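Local coordinates for single-strand binding protein (PDB 2CWA) that probably binds single-stranded DNA and recruits partner proteins to it during DNA replication, recombination and repair, at residues Glu49-His54 / Gln121-Ala126. Sequence-based numbering, arbitrary orientation.
Sequences EVSWYH and QPRLRA
One face of the Arg123 guanidinium lies against Ser51, whose CB sits 3.1 Å from NH1, over the rim of the plane. The contact is tight, and a side chain as small as serine probably lets the flat group settle this close to the strand. Ser51 OG is 3.2 Å from Arg123 NH1, but the angle is too poor for a hydrogen bond; Arg123 NH2 makes a weak one to Gln37. Tyr53 meets the same arginine obliquely, its ring and the guanidinium tilted 42° apart. Here the methylene stem does the touching: Arg123 CD lies 3.0 Å from Tyr53 OH, with CZ just behind. A turn about the CG-CD bond (chi3 -51°) carries the long arginine's guanidinium past the phenol to Ser51. Gln121 OE1 lies obliquely to the Tyr53 ring and suits its place by a weak hydrogen bond to Arg119, which makes a cation-pi contact with that ring; the phenol hydroxyl is hydrogen-bonded to Asp117. Strands 49-59 and 122-125 both pair with strand 28-39, so the Tyr53 and Arg123 side chains meet over Ala35 of the strand between them. This is a surface contact on the first OB fold of a two-OB-fold SSB, where short strand 122-125, soon followed by strand 128-145 of the second, adds to strand 28-39.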
ATOM      1  N   GLU A  49      11.906 -12.509   4.133  1.00 45.54           N
ATOM      2  CA  GLU A  49      10.865 -12.138   5.084  1.00 45.88           C
ATOM      3  C   GLU A  49      10.550 -10.651   5.000  1.00 43.84           C
ATOM      4  O   GLU A  49      11.438  -9.802   5.115  1.00 42.90           O
ATOM      5  CB  GLU A  49      11.281 -12.522   6.510  1.00 51.40           C
ATOM      6  CG  GLU A  49      12.689 -12.108   6.894  1.00 56.82           C
ATOM      7  CD  GLU A  49      13.132 -12.717   8.215  1.00 59.16           C
ATOM      8  OE1 GLU A  49      13.085 -13.961   8.340  1.00 58.70           O
ATOM      9  OE2 GLU A  49      13.528 -11.954   9.125  1.00 58.77           O
ATOM     10  N   VAL A  50       9.278 -10.340   4.781  1.00 39.64           N
ATOM     11  CA  VAL A  50       8.845  -8.956   4.671  1.00 33.84           C
ATOM     12  C   VAL A  50       7.793  -8.651   5.723  1.00 31.40           C
ATOM     13  O   VAL A  50       7.027  -9.524   6.122  1.00 29.49           O
ATOM     14  CB  VAL A  50       8.260  -8.665   3.274  1.00 33.86           C
ATOM     15  CG1 VAL A  50       9.333  -8.830   2.217  1.00 35.46           C
ATOM     16  CG2 VAL A  50       7.097  -9.598   2.997  1.00 34.35           C
ATOM     17  N   SER A  51       7.777  -7.410   6.185  1.00 29.54           N
ATOM     18  CA  SER A  51       6.811  -6.982   7.187  1.00 31.01           C
ATOM     19  C   SER A  51       6.349  -5.583   6.803  1.00 28.95           C
ATOM     20  O   SER A  51       7.054  -4.868   6.089  1.00 30.69           O
ATOM     21  CB  SER A  51       7.455  -6.960   8.576  1.00 31.38           C
ATOM     22  OG  SER A  51       8.536  -6.042   8.612  1.00 36.65           O
ATOM     23  N   TRP A  52       5.168  -5.199   7.267  1.00 28.42           N
ATOM     24  CA  TRP A  52       4.640  -3.883   6.945  1.00 27.39           C
ATOM     25  C   TRP A  52       3.627  -3.353   7.948  1.00 27.01           C
ATOM     26  O   TRP A  52       2.950  -4.113   8.641  1.00 28.53           O
ATOM     27  CB  TRP A  52       4.005  -3.894   5.547  1.00 27.59           C
ATOM     28  CG  TRP A  52       3.058  -5.041   5.305  1.00 26.29           C
ATOM     29  CD1 TRP A  52       3.340  -6.216   4.664  1.00 27.35           C
ATOM     30  CD2 TRP A  52       1.681  -5.120   5.696  1.00 24.21           C
ATOM     31  NE1 TRP A  52       2.225  -7.019   4.630  1.00 24.11           N
ATOM     32  CE2 TRP A  52       1.191  -6.371   5.255  1.00 26.09           C
ATOM     33  CE3 TRP A  52       0.810  -4.253   6.378  1.00 26.12           C
ATOM     34  CZ2 TRP A  52      -0.131  -6.779   5.471  1.00 22.58           C
ATOM     35  CZ3 TRP A  52      -0.504  -4.659   6.593  1.00 22.38           C
ATOM     36  CH2 TRP A  52      -0.960  -5.916   6.138  1.00 24.07           C
ATOM     37  N   TYR A  53       3.559  -2.027   8.015  1.00 26.28           N
ATOM     38  CA  TYR A  53       2.635  -1.298   8.873  1.00 26.43           C
ATOM     39  C   TYR A  53       2.027  -0.287   7.917  1.00 27.51           C
ATOM     40  O   TYR A  53       2.718   0.607   7.441  1.00 30.35           O
ATOM     41  CB  TYR A  53       3.393  -0.564   9.978  1.00 31.06           C
ATOM     42  CG  TYR A  53       3.992  -1.488  11.008  1.00 32.13           C
ATOM     43  CD1 TYR A  53       3.273  -1.858  12.140  1.00 32.70           C
ATOM     44  CD2 TYR A  53       5.275  -2.009  10.839  1.00 36.20           C
ATOM     45  CE1 TYR A  53       3.815  -2.723  13.087  1.00 37.86           C
ATOM     46  CE2 TYR A  53       5.828  -2.876  11.778  1.00 38.46           C
ATOM     47  CZ  TYR A  53       5.092  -3.228  12.897  1.00 39.63           C
ATOM     48  OH  TYR A  53       5.629  -4.092  13.823  1.00 42.61           O
ATOM     49  N   HIS A  54       0.746  -0.439   7.613  1.00 26.33           N
ATOM     50  CA  HIS A  54       0.109   0.481   6.684  1.00 26.08           C
ATOM     51  C   HIS A  54      -1.020   1.259   7.328  1.00 24.18           C
ATOM     52  O   HIS A  54      -1.901   0.682   7.960  1.00 26.06           O
ATOM     53  CB  HIS A  54      -0.417  -0.281   5.461  1.00 26.74           C
ATOM     54  CG  HIS A  54       0.651  -0.672   4.489  1.00 24.99           C
ATOM     55  ND1 HIS A  54       1.486   0.246   3.890  1.00 27.14           N
ATOM     56  CD2 HIS A  54       1.014  -1.883   4.001  1.00 26.72           C
ATOM     57  CE1 HIS A  54       2.317  -0.381   3.076  1.00 29.16           C
ATOM     58  NE2 HIS A  54       2.052  -1.674   3.125  1.00 26.57           N
ATOM     59  N   GLN A 121       3.513  -4.361  19.546  1.00 36.26           N
ATOM     60  CA  GLN A 121       2.405  -4.303  18.597  1.00 33.36           C
ATOM     61  C   GLN A 121       2.310  -5.587  17.778  1.00 32.09           C
ATOM     62  O   GLN A 121       3.320  -6.120  17.321  1.00 33.20           O
ATOM     63  CB  GLN A 121       2.577  -3.119  17.647  1.00 34.80           C
ATOM     64  CG  GLN A 121       2.732  -1.780  18.335  1.00 38.81           C
ATOM     65  CD  GLN A 121       2.965  -0.657  17.348  1.00 40.26           C
ATOM     66  OE1 GLN A 121       3.824  -0.753  16.471  1.00 43.38           O
ATOM     67  NE2 GLN A 121       2.205   0.417  17.487  1.00 42.03           N
ATOM     68  N   PRO A 122       1.086  -6.094  17.575  1.00 31.69           N
ATOM     69  CA  PRO A 122       0.890  -7.322  16.802  1.00 30.31           C
ATOM     70  C   PRO A 122       0.962  -7.144  15.287  1.00 31.48           C
ATOM     71  O   PRO A 122       0.581  -6.103  14.750  1.00 33.07           O
ATOM     72  CB  PRO A 122      -0.487  -7.794  17.260  1.00 29.04           C
ATOM     73  CG  PRO A 122      -1.214  -6.511  17.479  1.00 27.93           C
ATOM     74  CD  PRO A 122      -0.174  -5.672  18.216  1.00 31.18           C
ATOM     75  N   ARG A 123       1.477  -8.171  14.614  1.00 32.33           N
ATOM     76  CA  ARG A 123       1.578  -8.208  13.157  1.00 32.49           C
ATOM     77  C   ARG A 123       1.073  -9.585  12.740  1.00 31.72           C
ATOM     78  O   ARG A 123       1.479 -10.600  13.315  1.00 29.82           O
ATOM     79  CB  ARG A 123       3.028  -8.053  12.682  1.00 36.53           C
ATOM     80  CG  ARG A 123       3.659  -6.706  12.965  1.00 43.55           C
ATOM     81  CD  ARG A 123       4.937  -6.533  12.159  1.00 45.97           C
ATOM     82  NE  ARG A 123       5.842  -7.670  12.307  1.00 50.54           N
ATOM     83  CZ  ARG A 123       7.147  -7.623  12.053  1.00 54.00           C
ATOM     84  NH1 ARG A 123       7.703  -6.491  11.640  1.00 55.30           N
ATOM     85  NH2 ARG A 123       7.897  -8.704  12.216  1.00 55.07           N
ATOM     86  N   LEU A 124       0.185  -9.625  11.752  1.00 26.65           N
ATOM     87  CA  LEU A 124      -0.355 -10.899  11.281  1.00 25.62           C
ATOM     88  C   LEU A 124       0.647 -11.634  10.391  1.00 22.32           C
ATOM     89  O   LEU A 124       1.166 -11.070   9.424  1.00 23.10           O
ATOM     90  CB  LEU A 124      -1.659 -10.677  10.494  1.00 21.57           C
ATOM     91  CG  LEU A 124      -2.333 -11.926   9.900  1.00 23.17           C
ATOM     92  CD1 LEU A 124      -2.795 -12.866  11.017  1.00 19.09           C
ATOM     93  CD2 LEU A 124      -3.527 -11.507   9.043  1.00 21.69           C
ATOM     94  N   ARG A 125       0.914 -12.896  10.717  1.00 24.71           N
ATOM     95  CA  ARG A 125       1.825 -13.703   9.914  1.00 24.65           C
ATOM     96  C   ARG A 125       1.019 -14.214   8.719  1.00 22.44           C
ATOM     97  O   ARG A 125      -0.176 -14.466   8.847  1.00 23.23           O
ATOM     98  CB  ARG A 125       2.360 -14.879  10.733  1.00 30.15           C
ATOM     99  CG  ARG A 125       3.022 -14.451  12.038  1.00 34.96           C
ATOM    100  CD  ARG A 125       3.685 -15.620  12.748  1.00 46.03           C
ATOM    101  NE  ARG A 125       4.857 -16.094  12.021  1.00 54.51           N
ATOM    102  CZ  ARG A 125       5.636 -17.089  12.431  1.00 60.84           C
ATOM    103  NH1 ARG A 125       5.367 -17.719  13.571  1.00 62.92           N
ATOM    104  NH2 ARG A 125       6.684 -17.456  11.705  1.00 62.21           N
ATOM    105  N   ALA A 126       1.668 -14.355   7.566  1.00 25.67           N
ATOM    106  CA  ALA A 126       0.994 -14.820   6.347  1.00 25.86           C
ATOM    107  C   ALA A 126      -0.175 -13.887   6.003  1.00 26.74           C
ATOM    108  O   ALA A 126      -1.259 -14.336   5.612  1.00 28.29           O
ATOM    109  CB  ALA A 126       0.486 -16.257   6.532  1.00 24.54           C
TER